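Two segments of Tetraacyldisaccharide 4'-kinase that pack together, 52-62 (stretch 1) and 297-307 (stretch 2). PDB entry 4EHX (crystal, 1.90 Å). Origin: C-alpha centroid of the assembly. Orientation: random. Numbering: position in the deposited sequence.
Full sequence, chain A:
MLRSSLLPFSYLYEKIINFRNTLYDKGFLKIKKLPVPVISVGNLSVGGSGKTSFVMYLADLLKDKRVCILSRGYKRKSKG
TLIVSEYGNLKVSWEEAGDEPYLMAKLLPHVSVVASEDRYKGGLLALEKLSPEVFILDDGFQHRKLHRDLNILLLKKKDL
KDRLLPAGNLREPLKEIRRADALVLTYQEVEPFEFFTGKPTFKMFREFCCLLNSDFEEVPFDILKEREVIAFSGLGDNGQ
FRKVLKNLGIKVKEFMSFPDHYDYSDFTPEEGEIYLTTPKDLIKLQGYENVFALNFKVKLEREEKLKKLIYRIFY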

# COMPACT_ATOMS: atom_id res chain seq x y z
N THR A 52 1.04 -1.92 -0.42
CA THR A 52 1.60 -1.14 -1.53
C THR A 52 2.26 -2.07 -2.55
O THR A 52 1.98 -1.98 -3.75
N SER A 53 3.12 -2.97 -2.08
CA SER A 53 3.74 -3.95 -2.97
C SER A 53 2.71 -4.78 -3.72
O SER A 53 2.87 -5.06 -4.92
N PHE A 54 1.66 -5.20 -3.03
CA PHE A 54 0.67 -6.03 -3.69
C PHE A 54 -0.10 -5.25 -4.75
O PHE A 54 -0.43 -5.79 -5.80
N VAL A 55 -0.42 -3.99 -4.48
CA VAL A 55 -1.09 -3.17 -5.49
C VAL A 55 -0.25 -3.08 -6.77
O VAL A 55 -0.77 -3.25 -7.88
N MET A 56 1.05 -2.84 -6.62
CA MET A 56 1.95 -2.78 -7.78
C MET A 56 1.93 -4.10 -8.54
O MET A 56 1.87 -4.13 -9.77
N TYR A 57 2.01 -5.18 -7.78
CA TYR A 57 2.00 -6.53 -8.34
C TYR A 57 0.70 -6.80 -9.12
O TYR A 57 0.72 -7.30 -10.24
N LEU A 58 -0.42 -6.45 -8.50
CA LEU A 58 -1.73 -6.64 -9.12
C LEU A 58 -1.89 -5.78 -10.37
O LEU A 58 -2.40 -6.24 -11.40
N ALA A 59 -1.44 -4.53 -10.31
CA ALA A 59 -1.56 -3.66 -11.48
C ALA A 59 -0.77 -4.25 -12.65
O ALA A 59 -1.20 -4.18 -13.80
N ASP A 60 0.37 -4.86 -12.34
CA ASP A 60 1.17 -5.52 -13.36
C ASP A 60 0.46 -6.74 -13.98
O ASP A 60 0.60 -7.00 -15.18
N LEU A 61 -0.30 -7.47 -13.18
CA LEU A 61 -1.06 -8.59 -13.71
C LEU A 61 -2.08 -8.07 -14.73
O LEU A 61 -2.42 -8.76 -15.70
N LEU A 62 -2.55 -6.85 -14.51
CA LEU A 62 -3.55 -6.20 -15.37
C LEU A 62 -2.94 -5.24 -16.39
O LEU A 62 -3.59 -4.28 -16.81
N LYS A 297 10.34 -7.13 -5.10
CA LYS A 297 9.32 -7.64 -6.00
C LYS A 297 8.49 -8.66 -5.24
O LYS A 297 9.01 -9.34 -4.36
N VAL A 298 7.20 -8.74 -5.57
CA VAL A 298 6.32 -9.73 -4.95
C VAL A 298 6.46 -11.04 -5.70
O VAL A 298 6.47 -11.08 -6.93
N LYS A 299 6.58 -12.12 -4.94
CA LYS A 299 6.52 -13.45 -5.51
C LYS A 299 5.32 -14.10 -4.86
O LYS A 299 5.30 -14.25 -3.64
N LEU A 300 4.35 -14.49 -5.66
CA LEU A 300 3.11 -15.05 -5.13
C LEU A 300 2.94 -16.50 -5.52
O LEU A 300 3.01 -16.84 -6.69
N GLU A 301 2.67 -17.37 -4.55
CA GLU A 301 2.38 -18.77 -4.85
C GLU A 301 1.03 -18.92 -5.58
O GLU A 301 0.09 -18.18 -5.30
N ARG A 302 0.96 -19.88 -6.50
CA ARG A 302 -0.29 -20.20 -7.22
C ARG A 302 -0.80 -18.99 -7.99
O ARG A 302 -2.00 -18.75 -8.09
N GLU A 303 0.13 -18.20 -8.51
CA GLU A 303 -0.20 -16.98 -9.24
C GLU A 303 -1.26 -17.18 -10.34
O GLU A 303 -2.16 -16.35 -10.53
N GLU A 304 -1.17 -18.30 -11.05
CA GLU A 304 -2.14 -18.56 -12.11
C GLU A 304 -3.57 -18.71 -11.60
O GLU A 304 -4.52 -18.39 -12.32
N LYS A 305 -3.74 -19.19 -10.37
CA LYS A 305 -5.07 -19.26 -9.77
C LYS A 305 -5.61 -17.86 -9.47
O LYS A 305 -6.80 -17.61 -9.62
N LEU A 306 -4.74 -16.96 -9.03
CA LEU A 306 -5.18 -15.59 -8.81
C LEU A 306 -5.55 -14.93 -10.14
O LEU A 306 -6.56 -14.23 -10.23
N LYS A 307 -4.75 -15.19 -11.18
CA LYS A 307 -5.02 -14.63 -12.51
C LYS A 307 -6.39 -15.09 -12.99
O LYS A 307 -7.13 -14.32 -13.60

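How does the first part of stretch 1 meet the strand of stretch 2? The helix 52-61 crosses strand 297-300 at 73°, with the axes 8.2 Å apart at their closest. Contact is made by Ser 53, Tyr 57 and Leu 61, about one turn apart, with Phe 54 at their flank. Thr 52 lies out of reach. Ser 53 (chi1 m) points toward stretch 2, and its CB sits 3.8 Å from Val 298 CG2, while its backbone O lies 3.7 Å from the same Val 298 CG2. These are van der Waals contacts; the hydroxyl of Ser 53 finds its hydrogen bond elsewhere in the structure.

What brings Phe 54 into the contact when its CA-to-CB bond points sideways? Its t rotamer, with chi2 at 79°, carries the end of the ring nearer to stretch 2. The ring meets its neighbours at the edge: Phe 54 CZ is 4.0 Å from Leu 306 CD2, and Phe 54 CE1 is 4.3 Å from Leu 300 CD1. Both leucines are t at chi1 and p at chi2, and both point toward the helix of stretch 1, so the buried ring is tied at once to the end of the strand and to the helix that follows the turn 300-303. Val 55 remains out of reach, and Met 56, although its CA-to-CB bond points toward stretch 2, stops short of contact.

Why is Tyr 57 the centre of the interface? It has the largest area covered by the other stretch, and its CA lies 6.4 Å from the CA of Val 298, where the backbones come close. With chi1 t and chi2 at 83°, the ring extends along stretch 2 and touches four of its residues. Val 298 (chi1 t) lays a methyl over one face: Val 298 CG1 is 3.7 Å from Tyr 57 CD1 and 4.0 Å from the ring centroid, a CH-pi contact. Leu 306 CD2 approaches the ring edge, 4.0 Å from Tyr 57 CE2, and Leu 300 CD2 lies 3.8 Å from that same Tyr 57 CE2. At the tip, Tyr 57 OH donates a hydrogen bond to Glu 303 OE1 at 2.7 Å. Glu 303 is t at both chi1 and chi2, and its extended chain delivers the carboxylate to the hydroxyl, giving this otherwise apolar patch its one hydrogen bond between the stretches.

What closes the contact at the end of the helix? Leu 58 and Asp 60 make no contact and Ala 59 is out of reach, so the task falls to Leu 61, one turn beyond Tyr 57. Its m, t rotamer sends Leu 61 CD1 to within 4.1 Å of Leu 306 CD2, the methyl also met by Phe 54 and Tyr 57. The other methyl, Leu 61 CD2, lies 3.6 Å from Lys 307 CE, packing against the aliphatic part of a lysine whose chain is extended beyond an m chi1. Leu 62, out of reach, adds nothing.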

# COMPACT_ATOMS: atom_id res chain seq x y z
CB THR A 52 2.60 -0.08 -1.03
OG1 THR A 52 1.95 0.78 -0.09
CG2 THR A 52 3.11 0.77 -2.19
CB SER A 53 4.70 -4.88 -2.21
OG SER A 53 5.80 -4.17 -1.71
CB PHE A 54 -0.31 -6.68 -2.69
CG PHE A 54 -1.20 -7.68 -3.35
CD1 PHE A 54 -0.73 -8.97 -3.63
CD2 PHE A 54 -2.48 -7.34 -3.74
CE1 PHE A 54 -1.54 -9.90 -4.28
CE2 PHE A 54 -3.28 -8.25 -4.40
CZ PHE A 54 -2.81 -9.54 -4.66
CB VAL A 55 -1.44 -1.75 -4.95
CG1 VAL A 55 -1.96 -0.88 -6.07
CG2 VAL A 55 -2.48 -1.87 -3.83
CB MET A 56 3.38 -2.49 -7.32
CG MET A 56 3.58 -1.10 -6.71
SD MET A 56 5.16 -1.01 -5.83
CE MET A 56 6.29 -1.17 -7.22
CB TYR A 57 2.19 -7.54 -7.22
CG TYR A 57 1.87 -8.95 -7.64
CD1 TYR A 57 2.81 -9.74 -8.30
CD2 TYR A 57 0.62 -9.51 -7.36
CE1 TYR A 57 2.51 -11.04 -8.69
CE2 TYR A 57 0.31 -10.80 -7.73
CZ TYR A 57 1.25 -11.56 -8.40
OH TYR A 57 0.92 -12.84 -8.78
CB LEU A 58 -2.82 -6.29 -8.09
CG LEU A 58 -4.27 -6.31 -8.56
CD1 LEU A 58 -4.64 -7.71 -9.03
CD2 LEU A 58 -5.19 -5.85 -7.40
CB ALA A 59 -1.10 -2.23 -11.15
CB ASP A 60 2.55 -5.95 -12.82
CG ASP A 60 3.39 -6.64 -13.87
OD1 ASP A 60 3.96 -5.92 -14.71
OD2 ASP A 60 3.48 -7.90 -13.88
CB LEU A 61 -1.78 -9.37 -12.60
CG LEU A 61 -0.94 -10.18 -11.62
CD1 LEU A 61 -1.83 -10.93 -10.64
CD2 LEU A 61 -0.01 -11.15 -12.37
CB LEU A 62 -4.54 -5.44 -14.49
CG LEU A 62 -5.42 -6.30 -13.58
CD1 LEU A 62 -5.97 -5.50 -12.39
CD2 LEU A 62 -6.57 -6.91 -14.41
CB LYS A 297 9.95 -8.27 -7.24
CG LYS A 297 10.55 -7.26 -8.22
CD LYS A 297 9.48 -6.32 -8.77
CE LYS A 297 10.08 -5.20 -9.59
NZ LYS A 297 10.82 -5.69 -10.78
CB VAL A 298 4.83 -9.30 -5.00
CG1 VAL A 298 3.92 -10.52 -4.84
CG2 VAL A 298 4.53 -8.25 -3.93
CB LYS A 299 7.78 -14.24 -5.17
CG LYS A 299 9.08 -13.51 -5.51
CD LYS A 299 9.28 -13.44 -7.00
CE LYS A 299 10.67 -12.86 -7.34
NZ LYS A 299 10.86 -12.74 -8.81
CB LEU A 300 1.92 -14.25 -5.67
CG LEU A 300 0.60 -14.41 -4.91
CD1 LEU A 300 0.64 -13.58 -3.66
CD2 LEU A 300 -0.57 -13.97 -5.78
CB GLU A 301 2.39 -19.62 -3.58
CG GLU A 301 3.75 -19.74 -2.94
CD GLU A 301 3.79 -20.81 -1.86
OE1 GLU A 301 2.74 -21.47 -1.63
OE2 GLU A 301 4.86 -21.00 -1.24
CB ARG A 302 -1.38 -20.68 -6.26
CG ARG A 302 -0.94 -21.76 -5.29
CD ARG A 302 -1.97 -21.95 -4.17
NE ARG A 302 -3.16 -22.68 -4.63
CZ ARG A 302 -4.40 -22.21 -4.58
NH1 ARG A 302 -4.64 -21.00 -4.10
NH2 ARG A 302 -5.41 -22.96 -5.02
CB GLU A 303 1.10 -16.40 -9.80
CG GLU A 303 0.99 -15.48 -10.95
CD GLU A 303 2.33 -14.86 -11.25
OE1 GLU A 303 2.70 -13.91 -10.53
OE2 GLU A 303 3.02 -15.35 -12.16
CB GLU A 304 -1.72 -19.75 -12.97
CG GLU A 304 -0.57 -19.41 -13.91
CD GLU A 304 0.22 -20.63 -14.34
OE1 GLU A 304 1.26 -20.93 -13.70
OE2 GLU A 304 -0.21 -21.29 -15.32
CB LYS A 305 -5.08 -20.10 -8.50
CG LYS A 305 -4.60 -21.54 -8.69
CD LYS A 305 -5.45 -22.28 -9.70
CE LYS A 305 -6.90 -22.39 -9.23
NZ LYS A 305 -7.78 -22.86 -10.33
CB LEU A 306 -4.12 -14.79 -8.06
CG LEU A 306 -4.44 -13.30 -7.89
CD1 LEU A 306 -5.73 -13.13 -7.08
CD2 LEU A 306 -3.28 -12.57 -7.23
CB LYS A 307 -3.95 -15.07 -13.53
CG LYS A 307 -2.58 -14.40 -13.33
CD LYS A 307 -1.59 -14.88 -14.40
CE LYS A 307 -0.26 -14.13 -14.37
NZ LYS A 307 0.70 -14.71 -15.36